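Local coordinates for putative branched-chain amino acid ABC transporter, periplasmic branched-chain amino acid-binding protein (Pseudomonas protegens Pf-5, PDB 4RU0) that probably binds a branched-chain amino acid or similar small solute in the periplasm and delivers it to an ABC transporter, at residues Phe36-Arg42 / Trp54-Ile58; Gly144-Pro148 / Leu438-Cys443; Asn150-Thr156 / His391-Ala397; Lys181-Tyr187 / Glu210-Val216. One frame throughout, in Å; residues are numbered along the deposited sequence.

Contact 1. Residues Phe36-Arg42 / Trp54-Ile58; sequences FPLATYR and WAGMI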
loop_
_atom_site.group_PDB
_atom_site.type_symbol
_atom_site.label_atom_id
_atom_site.label_comp_id
_atom_site.label_asym_id
_atom_site.label_seq_id
_atom_site.Cartn_x
_atom_site.Cartn_y
_atom_site.Cartn_z
ATOM N N PHE A 36 19.391 -5.925 -1.878
ATOM C CA PHE A 36 18.083 -5.361 -1.592
ATOM C C PHE A 36 18.158 -3.845 -1.692
ATOM O O PHE A 36 18.473 -3.176 -0.710
ATOM C CB PHE A 36 17.613 -5.781 -0.201
ATOM C CG PHE A 36 16.123 -5.808 -0.041
ATOM C CD1 PHE A 36 15.439 -7.015 -0.036
ATOM C CD2 PHE A 36 15.405 -4.630 0.112
ATOM C CE1 PHE A 36 14.068 -7.050 0.119
ATOM C CE2 PHE A 36 14.029 -4.653 0.264
ATOM C CZ PHE A 36 13.359 -5.865 0.268
ATOM N N PRO A 37 17.884 -3.298 -2.886
ATOM C CA PRO A 37 17.980 -1.852 -3.095
ATOM C C PRO A 37 16.961 -1.092 -2.245
ATOM O O PRO A 37 15.809 -1.519 -2.128
ATOM C CB PRO A 37 17.689 -1.694 -4.591
ATOM C CG PRO A 37 16.893 -2.898 -4.953
ATOM C CD PRO A 37 17.413 -4.003 -4.090
ATOM N N LEU A 38 17.396 0.011 -1.643
ATOM C CA LEU A 38 16.512 0.823 -0.816
ATOM C C LEU A 38 16.458 2.264 -1.313
ATOM O O LEU A 38 17.402 3.031 -1.130
ATOM C CB LEU A 38 16.955 0.784 0.647
ATOM C CG LEU A 38 16.819 -0.580 1.328
ATOM C CD1 LEU A 38 17.226 -0.498 2.789
ATOM C CD2 LEU A 38 15.397 -1.114 1.192
ATOM N N ALA A 39 15.349 2.617 -1.956
ATOM C CA ALA A 39 15.133 3.975 -2.439
ATOM C C ALA A 39 14.404 4.781 -1.371
ATOM O O ALA A 39 13.202 4.609 -1.163
ATOM C CB ALA A 39 14.347 3.967 -3.747
ATOM N N THR A 40 15.137 5.653 -0.688
ATOM C CA THR A 40 14.609 6.318 0.499
ATOM C C THR A 40 14.765 7.828 0.442
ATOM O O THR A 40 15.613 8.347 -0.288
ATOM C CB THR A 40 15.309 5.810 1.779
ATOM O OG1 THR A 40 16.698 6.161 1.734
ATOM C CG2 THR A 40 15.173 4.297 1.913
ATOM N N TYR A 41 13.939 8.530 1.211
ATOM C CA TYR A 41 14.122 9.960 1.406
ATOM C C TYR A 41 14.340 10.276 2.882
ATOM O O TYR A 41 13.567 9.849 3.738
ATOM C CB TYR A 41 12.933 10.762 0.852
ATOM C CG TYR A 41 11.562 10.165 1.096
ATOM C CD1 TYR A 41 10.860 10.430 2.268
ATOM C CD2 TYR A 41 10.950 9.367 0.136
ATOM C CE1 TYR A 41 9.601 9.896 2.484
ATOM C CE2 TYR A 41 9.693 8.829 0.344
ATOM C CZ TYR A 41 9.023 9.095 1.519
ATOM O OH TYR A 41 7.774 8.556 1.726
ATOM N N ARG A 42 15.410 11.012 3.167
ATOM C CA ARG A 42 15.710 11.446 4.527
ATOM C C ARG A 42 15.894 12.956 4.577
ATOM O O ARG A 42 16.318 13.511 5.586
ATOM C CB ARG A 42 16.956 10.740 5.056
ATOM C CG ARG A 42 16.758 9.252 5.250
ATOM C CD ARG A 42 18.037 8.566 5.677
ATOM N NE ARG A 42 17.814 7.147 5.934
ATOM C CZ ARG A 42 17.333 6.665 7.076
ATOM N NH1 ARG A 42 17.023 7.491 8.067
ATOM N NH2 ARG A 42 17.163 5.356 7.226
ATOM N N TRP A 54 11.579 3.382 6.406
ATOM C CA TRP A 54 12.857 2.755 6.071
ATOM C C TRP A 54 13.356 1.911 7.237
ATOM O O TRP A 54 13.873 0.808 7.037
ATOM C CB TRP A 54 13.917 3.799 5.689
ATOM C CG TRP A 54 13.409 5.004 4.930
ATOM C CD1 TRP A 54 13.811 6.300 5.102
ATOM C CD2 TRP A 54 12.414 5.029 3.891
ATOM N NE1 TRP A 54 13.132 7.126 4.237
ATOM C CE2 TRP A 54 12.269 6.372 3.486
ATOM C CE3 TRP A 54 11.637 4.049 3.263
ATOM C CZ2 TRP A 54 11.378 6.758 2.488
ATOM C CZ3 TRP A 54 10.752 4.435 2.279
ATOM C CH2 TRP A 54 10.630 5.778 1.898
ATOM N N ALA A 55 13.184 2.429 8.450
ATOM C CA ALA A 55 13.611 1.729 9.655
ATOM C C ALA A 55 12.883 0.395 9.798
ATOM O O ALA A 55 13.440 -0.572 10.323
ATOM C CB ALA A 55 13.382 2.595 10.880
ATOM N N GLY A 56 11.641 0.347 9.324
ATOM C CA GLY A 56 10.874 -0.887 9.318
ATOM C C GLY A 56 11.458 -1.911 8.358
ATOM O O GLY A 56 11.596 -3.087 8.699
HETATM N N MSE A 57 11.767 -1.462 7.155
HETATM C CA MSE A 57 12.366 -2.324 6.180
HETATM C C MSE A 57 13.724 -2.785 6.636
HETATM O O MSE A 57 14.035 -3.976 6.542
HETATM C CB MSE A 57 12.511 -1.494 4.918
HETATM C CG MSE A 57 11.273 -1.560 4.041
HETATM SE SE MSE A 57 11.451 -0.266 2.592
HETATM C CE MSE A 57 11.114 -1.555 1.173
ATOM N N ILE A 58 14.532 -1.877 7.147
ATOM C CA ILE A 58 15.857 -2.259 7.562
ATOM C C ILE A 58 15.845 -3.265 8.716
ATOM O O ILE A 58 16.520 -4.277 8.645
ATOM C CB ILE A 58 16.698 -1.022 7.931
ATOM C CG1 ILE A 58 16.966 -0.175 6.691
ATOM C CG2 ILE A 58 18.022 -1.436 8.539
ATOM C CD1 ILE A 58 17.303 1.267 6.981
#
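This is a buried helix-on-strand packing contact in the first beta-alpha-beta unit of the protein, made of strand 34-40, helix 47-67 and strand 76-82. The axes of strand 36-40 and helix 54-58 run antiparallel, at 170°, and come within 10.4 Å. Trp-54 is the centre of the contact. Its NE1 donates a nearly straight hydrogen bond of 2.8 Å to Tyr-41 O, just past the strand end. Thr-40 CB lies over the Trp-54 five-membered ring, 3.4 Å from its centroid, as a CH-pi contact. The edge of the Trp-54 six-membered ring meets the face of Tyr-41 in a T-shaped pair, with centroids 4.7 Å apart. Further along the helix the contact is apolar. Leu-38 CD1 packs on Ile-58 CG1 at 3.9 Å, and Leu-38 CD2 lies 4.3 Å from the SE of selenomethionine Met-57. Met-57 CE also reaches the ring edge of Phe-36. The Arg-42 guanidinium lies by Trp-54 and forms salt bridges with Glu-80 and Asp-315. Tyr-41, held against Trp-54, lines the pocket of the bound pentaoxaheptadecane. The loop after the first strand of a beta-alpha-beta unit thus carries a pocket residue, as in the ligand cleft of periplasmic binding proteins.

Contact 2. Residues Gly144-Pro148 / Leu438-Cys443; sequences GTVFP and LVPRTC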
loop_
_atom_site.group_PDB
_atom_site.type_symbol
_atom_site.label_atom_id
_atom_site.label_comp_id
_atom_site.label_asym_id
_atom_site.label_seq_id
_atom_site.Cartn_x
_atom_site.Cartn_y
_atom_site.Cartn_z
ATOM N N GLY A 144 -1.012 -8.853 -15.083
ATOM C CA GLY A 144 0.385 -9.083 -15.400
ATOM C C GLY A 144 0.648 -9.608 -16.799
ATOM O O GLY A 144 1.804 -9.787 -17.177
ATOM N N THR A 145 -0.404 -9.862 -17.575
ATOM C CA THR A 145 -0.205 -10.269 -18.965
ATOM C C THR A 145 0.174 -9.050 -19.791
ATOM O O THR A 145 0.765 -9.175 -20.863
ATOM C CB THR A 145 -1.454 -10.938 -19.586
ATOM O OG1 THR A 145 -2.515 -9.979 -19.707
ATOM C CG2 THR A 145 -1.907 -12.120 -18.748
ATOM N N VAL A 146 -0.175 -7.872 -19.284
ATOM C CA VAL A 146 0.154 -6.620 -19.959
ATOM C C VAL A 146 1.295 -5.924 -19.221
ATOM O O VAL A 146 2.083 -5.192 -19.819
ATOM C CB VAL A 146 -1.080 -5.702 -20.058
ATOM C CG1 VAL A 146 -0.714 -4.330 -20.606
ATOM C CG2 VAL A 146 -2.139 -6.356 -20.938
ATOM N N PHE A 147 1.404 -6.194 -17.922
ATOM C CA PHE A 147 2.451 -5.597 -17.092
ATOM C C PHE A 147 3.336 -6.638 -16.409
ATOM O O PHE A 147 3.261 -6.811 -15.197
ATOM C CB PHE A 147 1.825 -4.684 -16.041
ATOM C CG PHE A 147 1.207 -3.447 -16.614
ATOM C CD1 PHE A 147 -0.100 -3.457 -17.064
ATOM C CD2 PHE A 147 1.937 -2.271 -16.704
ATOM C CE1 PHE A 147 -0.669 -2.317 -17.591
ATOM C CE2 PHE A 147 1.375 -1.131 -17.228
ATOM C CZ PHE A 147 0.070 -1.150 -17.673
ATOM N N PRO A 148 4.200 -7.308 -17.187
ATOM C CA PRO A 148 5.039 -8.402 -16.688
ATOM C C PRO A 148 5.879 -8.030 -15.469
ATOM O O PRO A 148 6.028 -8.857 -14.571
ATOM C CB PRO A 148 5.952 -8.719 -17.882
ATOM C CG PRO A 148 5.258 -8.167 -19.061
ATOM C CD PRO A 148 4.508 -6.974 -18.588
ATOM N N LEU A 438 1.627 -3.431 -27.154
ATOM C CA LEU A 438 2.238 -4.564 -26.473
ATOM C C LEU A 438 1.498 -5.858 -26.782
ATOM O O LEU A 438 0.272 -5.866 -26.889
ATOM C CB LEU A 438 2.249 -4.337 -24.966
ATOM C CG LEU A 438 3.136 -3.212 -24.441
ATOM C CD1 LEU A 438 2.743 -2.878 -23.015
ATOM C CD2 LEU A 438 4.594 -3.632 -24.515
ATOM N N VAL A 439 2.242 -6.949 -26.918
ATOM C CA VAL A 439 1.634 -8.261 -27.054
ATOM C C VAL A 439 1.467 -8.894 -25.681
ATOM O O VAL A 439 2.452 -9.205 -25.016
ATOM C CB VAL A 439 2.470 -9.196 -27.938
ATOM C CG1 VAL A 439 1.788 -10.550 -28.050
ATOM C CG2 VAL A 439 2.689 -8.580 -29.308
ATOM N N PRO A 440 0.217 -9.084 -25.250
ATOM C CA PRO A 440 -0.040 -9.644 -23.920
ATOM C C PRO A 440 0.480 -11.073 -23.783
ATOM O O PRO A 440 0.369 -11.860 -24.723
ATOM C CB PRO A 440 -1.571 -9.601 -23.808
ATOM C CG PRO A 440 -1.999 -8.563 -24.800
ATOM C CD PRO A 440 -1.023 -8.692 -25.936
ATOM N N ARG A 441 1.128 -11.363 -22.671
ATOM C CA ARG A 441 1.572 -12.697 -22.378
ATOM C C ARG A 441 0.373 -13.590 -22.330
ATOM O O ARG A 441 -0.668 -13.208 -21.829
ATOM C CB ARG A 441 2.222 -12.747 -21.020
ATOM C CG ARG A 441 3.479 -11.950 -20.902
ATOM C CD ARG A 441 4.307 -12.510 -19.783
ATOM N NE ARG A 441 3.848 -12.066 -18.487
ATOM C CZ ARG A 441 4.012 -12.751 -17.367
ATOM N NH1 ARG A 441 4.617 -13.911 -17.398
ATOM N NH2 ARG A 441 3.579 -12.273 -16.218
ATOM N N THR A 442 0.520 -14.798 -22.835
ATOM C CA THR A 442 -0.568 -15.733 -22.777
ATOM C C THR A 442 -0.288 -16.559 -21.568
ATOM O O THR A 442 0.734 -17.201 -21.467
ATOM C CB THR A 442 -0.583 -16.621 -24.003
ATOM O OG1 THR A 442 0.655 -17.315 -24.068
ATOM C CG2 THR A 442 -0.729 -15.773 -25.239
ATOM N N CYS A 443 -1.174 -16.472 -20.602
ATOM C CA CYS A 443 -1.152 -17.393 -19.501
ATOM C C CYS A 443 -2.457 -18.187 -19.469
ATOM O O CYS A 443 -2.682 -18.978 -18.575
ATOM C CB CYS A 443 -0.856 -16.648 -18.208
ATOM S SG CYS A 443 0.598 -15.582 -18.343
#
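Leu-438 enters first, just after helix 418-435, and its CD1 rests 4.0 Å from Val-146 O and 4.5 Å from Val-146 CG1. The same Val-146 side chain packs on Ala-429, Phe-432 and Ala-433 of that helix. Val-439 points away. At Pro-440 the chain comes up against the turn 144-148. Pro-440 CA makes a CA-H...O contact of 3.2 Å with Thr-145 O, and Pro-440 CB lies 4.4 Å from Val-146 CG2. Neither segment is a regular helix or strand, so this is loop-to-loop packing. It fastens the C-terminal tail of this leucine-binding-protein relative to the loop before strand 150-151. Arg-441 makes the polar contacts. Its backbone N donates to Thr-145 O at 2.9 Å, so this carbonyl receives both Arg-441 and the Pro-440 CA. The side chain then reaches back to Gly-144 O, with a hydrogen bond from Arg-441 NH2 at 3.2 Å and a weak one from Arg-441 NE at 3.3 Å. NH2 also forms a salt bridge with Glu-363. Pro-148 CB lies 4.0 Å from Arg-441 NE. Cys-443 SG comes 4.3 Å from Thr-145 CG2 while disulfide-bonded to Cys-388.

Contact 3. Residues Asn150-Thr156 / His391-Ala397; sequences NFPVMLT and HEGGGAA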
loop_
_atom_site.group_PDB
_atom_site.type_symbol
_atom_site.label_atom_id
_atom_site.label_comp_id
_atom_site.label_asym_id
_atom_site.label_seq_id
_atom_site.Cartn_x
_atom_site.Cartn_y
_atom_site.Cartn_z
ATOM N N ASN A 150 5.525 -5.086 -13.447
ATOM C CA ASN A 150 4.918 -4.080 -12.582
ATOM C C ASN A 150 3.924 -4.736 -11.618
ATOM O O ASN A 150 2.970 -5.381 -12.053
ATOM C CB ASN A 150 4.226 -3.004 -13.421
ATOM C CG ASN A 150 3.975 -1.727 -12.645
ATOM O OD1 ASN A 150 3.549 -1.758 -11.489
ATOM N ND2 ASN A 150 4.245 -0.591 -13.279
ATOM N N PHE A 151 4.150 -4.570 -10.316
ATOM C CA PHE A 151 3.350 -5.257 -9.300
ATOM C C PHE A 151 2.725 -4.316 -8.262
ATOM O O PHE A 151 3.356 -3.995 -7.252
ATOM C CB PHE A 151 4.205 -6.301 -8.567
ATOM C CG PHE A 151 4.616 -7.471 -9.419
ATOM C CD1 PHE A 151 3.930 -8.676 -9.342
ATOM C CD2 PHE A 151 5.695 -7.373 -10.290
ATOM C CE1 PHE A 151 4.311 -9.762 -10.117
ATOM C CE2 PHE A 151 6.077 -8.454 -11.071
ATOM C CZ PHE A 151 5.386 -9.651 -10.983
ATOM N N PRO A 152 1.482 -3.918 -8.464
ATOM C CA PRO A 152 0.796 -3.117 -7.454
ATOM C C PRO A 152 0.218 -4.040 -6.383
ATOM O O PRO A 152 -0.957 -4.320 -6.348
ATOM C CB PRO A 152 -0.311 -2.465 -8.250
ATOM C CG PRO A 152 -0.653 -3.469 -9.259
ATOM C CD PRO A 152 0.597 -4.219 -9.590
ATOM N N VAL A 153 1.097 -4.528 -5.530
ATOM C CA VAL A 153 0.799 -5.598 -4.595
ATOM C C VAL A 153 -0.131 -5.292 -3.429
ATOM O O VAL A 153 -0.082 -4.230 -2.833
ATOM C CB VAL A 153 2.076 -6.243 -4.038
ATOM C CG1 VAL A 153 1.787 -7.663 -3.616
ATOM C CG2 VAL A 153 3.159 -6.256 -5.084
HETATM N N MSE A 154 -0.937 -6.293 -3.112
HETATM C CA MSE A 154 -1.833 -6.313 -1.976
HETATM C C MSE A 154 -3.107 -5.526 -2.104
HETATM O O MSE A 154 -4.183 -6.097 -1.897
HETATM C CB MSE A 154 -1.061 -5.814 -0.776
HETATM C CG MSE A 154 -1.336 -6.707 0.410
HETATM SE SE MSE A 154 -0.028 -6.251 1.771
HETATM C CE MSE A 154 1.162 -7.746 1.368
ATOM N N LEU A 155 -3.026 -4.239 -2.371
ATOM C CA LEU A 155 -4.229 -3.471 -2.537
ATOM C C LEU A 155 -4.140 -2.420 -3.608
ATOM O O LEU A 155 -3.379 -1.503 -3.495
ATOM C CB LEU A 155 -4.610 -2.832 -1.201
ATOM C CG LEU A 155 -6.021 -2.277 -1.114
ATOM C CD1 LEU A 155 -7.034 -3.385 -1.244
ATOM C CD2 LEU A 155 -6.218 -1.524 0.170
ATOM N N THR A 156 -4.977 -2.520 -4.615
ATOM C CA THR A 156 -5.152 -1.435 -5.556
ATOM C C THR A 156 -6.321 -0.572 -5.133
ATOM O O THR A 156 -7.190 -1.011 -4.421
ATOM C CB THR A 156 -5.398 -1.923 -6.979
ATOM O OG1 THR A 156 -6.640 -2.613 -7.044
ATOM C CG2 THR A 156 -4.288 -2.834 -7.424
ATOM N N HIS A 391 -1.394 -9.498 -10.386
ATOM C CA HIS A 391 -0.230 -8.955 -9.699
ATOM C C HIS A 391 -0.600 -8.206 -8.414
ATOM O O HIS A 391 0.251 -7.572 -7.785
ATOM C CB HIS A 391 0.551 -8.038 -10.644
ATOM C CG HIS A 391 1.395 -8.778 -11.639
ATOM N ND1 HIS A 391 2.322 -8.148 -12.440
ATOM C CD2 HIS A 391 1.455 -10.092 -11.953
ATOM C CE1 HIS A 391 2.921 -9.047 -13.209
ATOM N NE2 HIS A 391 2.406 -10.235 -12.930
ATOM N N GLU A 392 -1.868 -8.289 -8.020
ATOM C CA GLU A 392 -2.309 -7.703 -6.760
ATOM C C GLU A 392 -2.269 -8.758 -5.667
ATOM O O GLU A 392 -1.564 -8.610 -4.671
ATOM C CB GLU A 392 -3.721 -7.117 -6.876
ATOM C CG GLU A 392 -4.164 -6.389 -5.617
ATOM C CD GLU A 392 -5.612 -5.918 -5.668
ATOM O OE1 GLU A 392 -6.372 -6.383 -6.544
ATOM O OE2 GLU A 392 -5.989 -5.080 -4.821
ATOM N N GLY A 393 -3.043 -9.820 -5.862
ATOM C CA GLY A 393 -2.977 -10.994 -5.007
ATOM C C GLY A 393 -3.548 -10.864 -3.609
ATOM O O GLY A 393 -3.459 -11.807 -2.823
ATOM N N GLY A 394 -4.132 -9.711 -3.290
ATOM C CA GLY A 394 -4.685 -9.484 -1.962
ATOM C C GLY A 394 -6.086 -8.900 -1.981
ATOM O O GLY A 394 -7.075 -9.631 -2.001
ATOM N N GLY A 395 -6.168 -7.574 -1.963
ATOM C CA GLY A 395 -7.438 -6.884 -2.077
ATOM C C GLY A 395 -8.239 -6.751 -0.791
ATOM O O GLY A 395 -9.438 -6.508 -0.843
ATOM N N ALA A 396 -7.594 -6.902 0.363
ATOM C CA ALA A 396 -8.293 -6.722 1.632
ATOM C C ALA A 396 -7.716 -5.563 2.437
ATOM O O ALA A 396 -6.602 -5.110 2.179
ATOM C CB ALA A 396 -8.251 -7.999 2.451
ATOM N N ALA A 397 -8.486 -5.085 3.409
ATOM C CA ALA A 397 -8.028 -4.034 4.312
ATOM C C ALA A 397 -8.730 -4.149 5.654
ATOM O O ALA A 397 -9.772 -4.790 5.761
ATOM C CB ALA A 397 -8.272 -2.663 3.710
HETATM O O HOH W 1 -6.876 -4.785 -8.423
#
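Glu-392 holds the two segments together with both its backbone and its carboxylate. Its O accepts a hydrogen bond from Met-154 N at 2.9 Å, and its OE2 accepts one from Thr-156 N at 2.8 Å. Ser-159 is a further partner of that carboxylate, and a water joins Glu-392 OE1 to Thr-156 OG1. Thr-156 is the N-cap of helix 157-172, so Glu-392 is bound at the start of this helix. The two segments are connections between the lobes of a periplasmic binding protein fold, consistent with its hinge. A very short hydrogen bond, 2.5 Å, runs from Gly-395 N to Met-154 O. Gly-394 has to be small here, since a CB on it would clash with Met-154 O. At the other end, His-391 ND1 donates to Asn-150 O at 2.9 Å, and His-391 NE2 is bonded to Glu-363. The His-391 ring lies face to face on Phe-151, with centroids 3.7 Å apart and planes at 11°. Pro-152, at the centre of an inverse gamma turn, places its CD 4.0 Å from His-391 CB. Beyond the glycine turn, Leu-155 CD1 lies 3.6 Å from Gly-395 C, and Leu-155 CD2 touches Ala-397 CB at 4.2 Å.

Contact 4. Residues Lys181-Tyr187 / Glu210-Val216; sequences KKIATLY and ENIQIPV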
loop_
_atom_site.group_PDB
_atom_site.type_symbol
_atom_site.label_atom_id
_atom_site.label_comp_id
_atom_site.label_asym_id
_atom_site.label_seq_id
_atom_site.Cartn_x
_atom_site.Cartn_y
_atom_site.Cartn_z
ATOM N N LYS A 181 -29.037 4.483 0.410
ATOM C CA LYS A 181 -27.981 5.126 1.176
ATOM C C LYS A 181 -27.202 6.101 0.309
ATOM O O LYS A 181 -27.171 5.968 -0.913
ATOM C CB LYS A 181 -27.037 4.079 1.769
ATOM C CG LYS A 181 -27.682 3.211 2.827
ATOM C CD LYS A 181 -28.021 4.018 4.064
ATOM C CE LYS A 181 -29.114 3.342 4.892
ATOM N NZ LYS A 181 -28.713 1.995 5.370
ATOM N N LYS A 182 -26.580 7.087 0.946
ATOM C CA LYS A 182 -25.708 8.012 0.234
ATOM C C LYS A 182 -24.273 7.833 0.694
ATOM O O LYS A 182 -23.991 7.794 1.896
ATOM C CB LYS A 182 -26.139 9.464 0.448
ATOM C CG LYS A 182 -27.472 9.836 -0.173
ATOM C CD LYS A 182 -27.756 11.309 0.048
ATOM C CE LYS A 182 -29.214 11.644 -0.199
ATOM N NZ LYS A 182 -29.482 13.081 0.113
ATOM N N ILE A 183 -23.369 7.717 -0.270
ATOM C CA ILE A 183 -21.958 7.618 0.025
ATOM C C ILE A 183 -21.219 8.687 -0.760
ATOM O O ILE A 183 -21.211 8.665 -1.988
ATOM C CB ILE A 183 -21.405 6.225 -0.319
ATOM C CG1 ILE A 183 -22.139 5.158 0.488
ATOM C CG2 ILE A 183 -19.893 6.165 -0.067
ATOM C CD1 ILE A 183 -21.694 3.749 0.186
ATOM N N ALA A 184 -20.618 9.635 -0.048
ATOM C CA ALA A 184 -19.893 10.718 -0.700
ATOM C C ALA A 184 -18.395 10.439 -0.689
ATOM O O ALA A 184 -17.825 10.087 0.345
ATOM C CB ALA A 184 -20.196 12.057 -0.025
ATOM N N THR A 185 -17.763 10.598 -1.845
ATOM C CA THR A 185 -16.322 10.472 -1.929
ATOM C C THR A 185 -15.710 11.856 -2.108
ATOM O O THR A 185 -15.954 12.540 -3.112
ATOM C CB THR A 185 -15.886 9.535 -3.084
ATOM O OG1 THR A 185 -16.378 8.215 -2.839
ATOM C CG2 THR A 185 -14.368 9.482 -3.189
ATOM N N LEU A 186 -14.942 12.270 -1.104
ATOM C CA LEU A 186 -14.210 13.525 -1.134
ATOM C C LEU A 186 -12.760 13.253 -1.534
ATOM O O LEU A 186 -11.986 12.719 -0.737
ATOM C CB LEU A 186 -14.267 14.207 0.231
ATOM C CG LEU A 186 -13.721 15.638 0.291
ATOM C CD1 LEU A 186 -14.559 16.536 -0.592
ATOM C CD2 LEU A 186 -13.717 16.149 1.718
ATOM N N TYR A 187 -12.394 13.598 -2.766
ATOM C CA TYR A 187 -11.092 13.176 -3.284
ATOM C C TYR A 187 -10.216 14.328 -3.758
ATOM O O TYR A 187 -10.688 15.274 -4.401
ATOM C CB TYR A 187 -11.266 12.170 -4.432
ATOM C CG TYR A 187 -11.910 12.730 -5.685
ATOM C CD1 TYR A 187 -11.134 13.280 -6.703
ATOM C CD2 TYR A 187 -13.291 12.707 -5.852
ATOM C CE1 TYR A 187 -11.716 13.799 -7.846
ATOM C CE2 TYR A 187 -13.885 13.223 -6.999
ATOM C CZ TYR A 187 -13.092 13.767 -7.990
ATOM O OH TYR A 187 -13.667 14.277 -9.130
ATOM N N GLU A 210 -26.499 6.018 -3.599
ATOM C CA GLU A 210 -26.204 7.249 -4.311
ATOM C C GLU A 210 -24.699 7.517 -4.279
ATOM O O GLU A 210 -24.094 7.626 -3.217
ATOM C CB GLU A 210 -26.984 8.419 -3.711
ATOM C CG GLU A 210 -26.996 9.658 -4.581
ATOM C CD GLU A 210 -27.883 10.755 -4.022
ATOM O OE1 GLU A 210 -28.930 10.430 -3.413
ATOM O OE2 GLU A 210 -27.537 11.942 -4.196
ATOM N N ASN A 211 -24.101 7.606 -5.458
ATOM C CA ASN A 211 -22.661 7.809 -5.602
ATOM C C ASN A 211 -22.311 9.286 -5.783
ATOM O O ASN A 211 -22.387 9.822 -6.882
ATOM C CB ASN A 211 -22.147 6.989 -6.789
ATOM C CG ASN A 211 -20.675 7.212 -7.071
ATOM O OD1 ASN A 211 -19.899 7.583 -6.183
ATOM N ND2 ASN A 211 -20.279 6.974 -8.315
ATOM N N ILE A 212 -21.941 9.943 -4.692
ATOM C CA ILE A 212 -21.624 11.365 -4.726
ATOM C C ILE A 212 -20.112 11.565 -4.815
ATOM O O ILE A 212 -19.369 11.141 -3.933
ATOM C CB ILE A 212 -22.176 12.095 -3.477
ATOM C CG1 ILE A 212 -23.692 11.903 -3.370
ATOM C CG2 ILE A 212 -21.824 13.578 -3.509
ATOM C CD1 ILE A 212 -24.289 12.488 -2.109
ATOM N N GLN A 213 -19.664 12.211 -5.887
ATOM C CA GLN A 213 -18.240 12.436 -6.127
ATOM C C GLN A 213 -17.869 13.914 -5.993
ATOM O O GLN A 213 -18.343 14.754 -6.756
ATOM C CB GLN A 213 -17.852 11.917 -7.516
ATOM C CG GLN A 213 -17.915 10.394 -7.657
ATOM C CD GLN A 213 -16.902 9.673 -6.773
ATOM O OE1 GLN A 213 -15.921 10.261 -6.317
ATOM N NE2 GLN A 213 -17.141 8.391 -6.529
ATOM N N ILE A 214 -17.020 14.233 -5.023
ATOM C CA ILE A 214 -16.700 15.633 -4.732
ATOM C C ILE A 214 -15.194 15.902 -4.772
ATOM O O ILE A 214 -14.457 15.480 -3.879
ATOM C CB ILE A 214 -17.243 16.051 -3.354
ATOM C CG1 ILE A 214 -18.748 15.775 -3.258
ATOM C CG2 ILE A 214 -16.957 17.506 -3.100
ATOM C CD1 ILE A 214 -19.303 15.912 -1.848
ATOM N N PRO A 215 -14.730 16.599 -5.818
ATOM C CA PRO A 215 -13.300 16.905 -5.980
ATOM C C PRO A 215 -12.805 18.018 -5.060
ATOM O O PRO A 215 -13.565 18.924 -4.712
ATOM C CB PRO A 215 -13.199 17.339 -7.444
ATOM C CG PRO A 215 -14.551 17.858 -7.775
ATOM C CD PRO A 215 -15.524 17.017 -6.987
ATOM N N VAL A 216 -11.540 17.932 -4.661
ATOM C CA VAL A 216 -10.886 19.003 -3.920
ATOM C C VAL A 216 -9.624 19.424 -4.653
ATOM O O VAL A 216 -8.685 18.635 -4.794
ATOM C CB VAL A 216 -10.511 18.589 -2.491
ATOM C CG1 VAL A 216 -9.641 19.660 -1.851
ATOM C CG2 VAL A 216 -11.753 18.367 -1.662
HETATM O O HOH W 2 -28.287 14.023 -2.341
HETATM O O HOH W 3 -19.017 7.791 -3.325
#
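On one face of this strand pair, the small Ala-184 gives a hollow into which Ile-212 and Ile-214 pack. Its CB lies 4.0 Å from Ile-212 CB and 4.4 Å from Ile-214 CD1. Leu-186 is the next bump, with its CD1 set between Ile-214 CG2 at 3.6 Å and Val-216 CG2 at 3.5 Å. Helix 224-233 packs on this face, where Trp-227 touches Leu-186. At the strand start Lys-182 and Glu-210 lie side by side. Their charges are too far apart for a salt bridge, and a water bridges Lys-182 NZ and Glu-210 OE2. Lys-182 NZ is also hydrogen-bonded to Gln-233 O. The backbones are parallel and in register, with hydrogen bonds alternating from Glu-210 N to Lys-181 O (2.8 Å) through to Val-216 N to Tyr-187 O (2.8 Å). Strand 210-216 is an outermost strand of the mixed sheet, and helix 197-207 precedes it. Strand 182-188, that helix and strand 210-216 form a beta-alpha-beta crossover, as expected in this alpha/beta lobe. On the other face, Gln-213 folds over Thr-185, with its OE1 3.3 Å from Thr-185 CB. Leu-200 of helix 197-207 touches both. A water within hydrogen-bonding distance of Ile-183 O, Thr-185 OG1 and Asn-211 OD1 sits between the strands on this face. Tyr-187 lays its ring flat over Pro-215, whose CA is 3.8 Å from the ring centroid, 15° off the normal.

In the fold
From the N terminus, contact 1 closes first, over a short loop in the beta-alpha-beta unit that begins with strand 34-40. The chain then opens contact 2 at 144-148 and contact 3 at 150-156. Contact 4 opens and closes next, inside the loop of contact 3, and joins two strands of the large mixed sheet. Contact 3 closes at 391-397, where the chain returns to that same sheet. Contact 2 closes last, with the C-terminal tail, so contact 3 is nested within it. Contacts 2 and 3 touch at His-391, whose CE1 is 3.0 Å from Phe-147 O. Contacts 1 and 4 lie on opposite sides of the chain's centre, about 36 Å apart between centres.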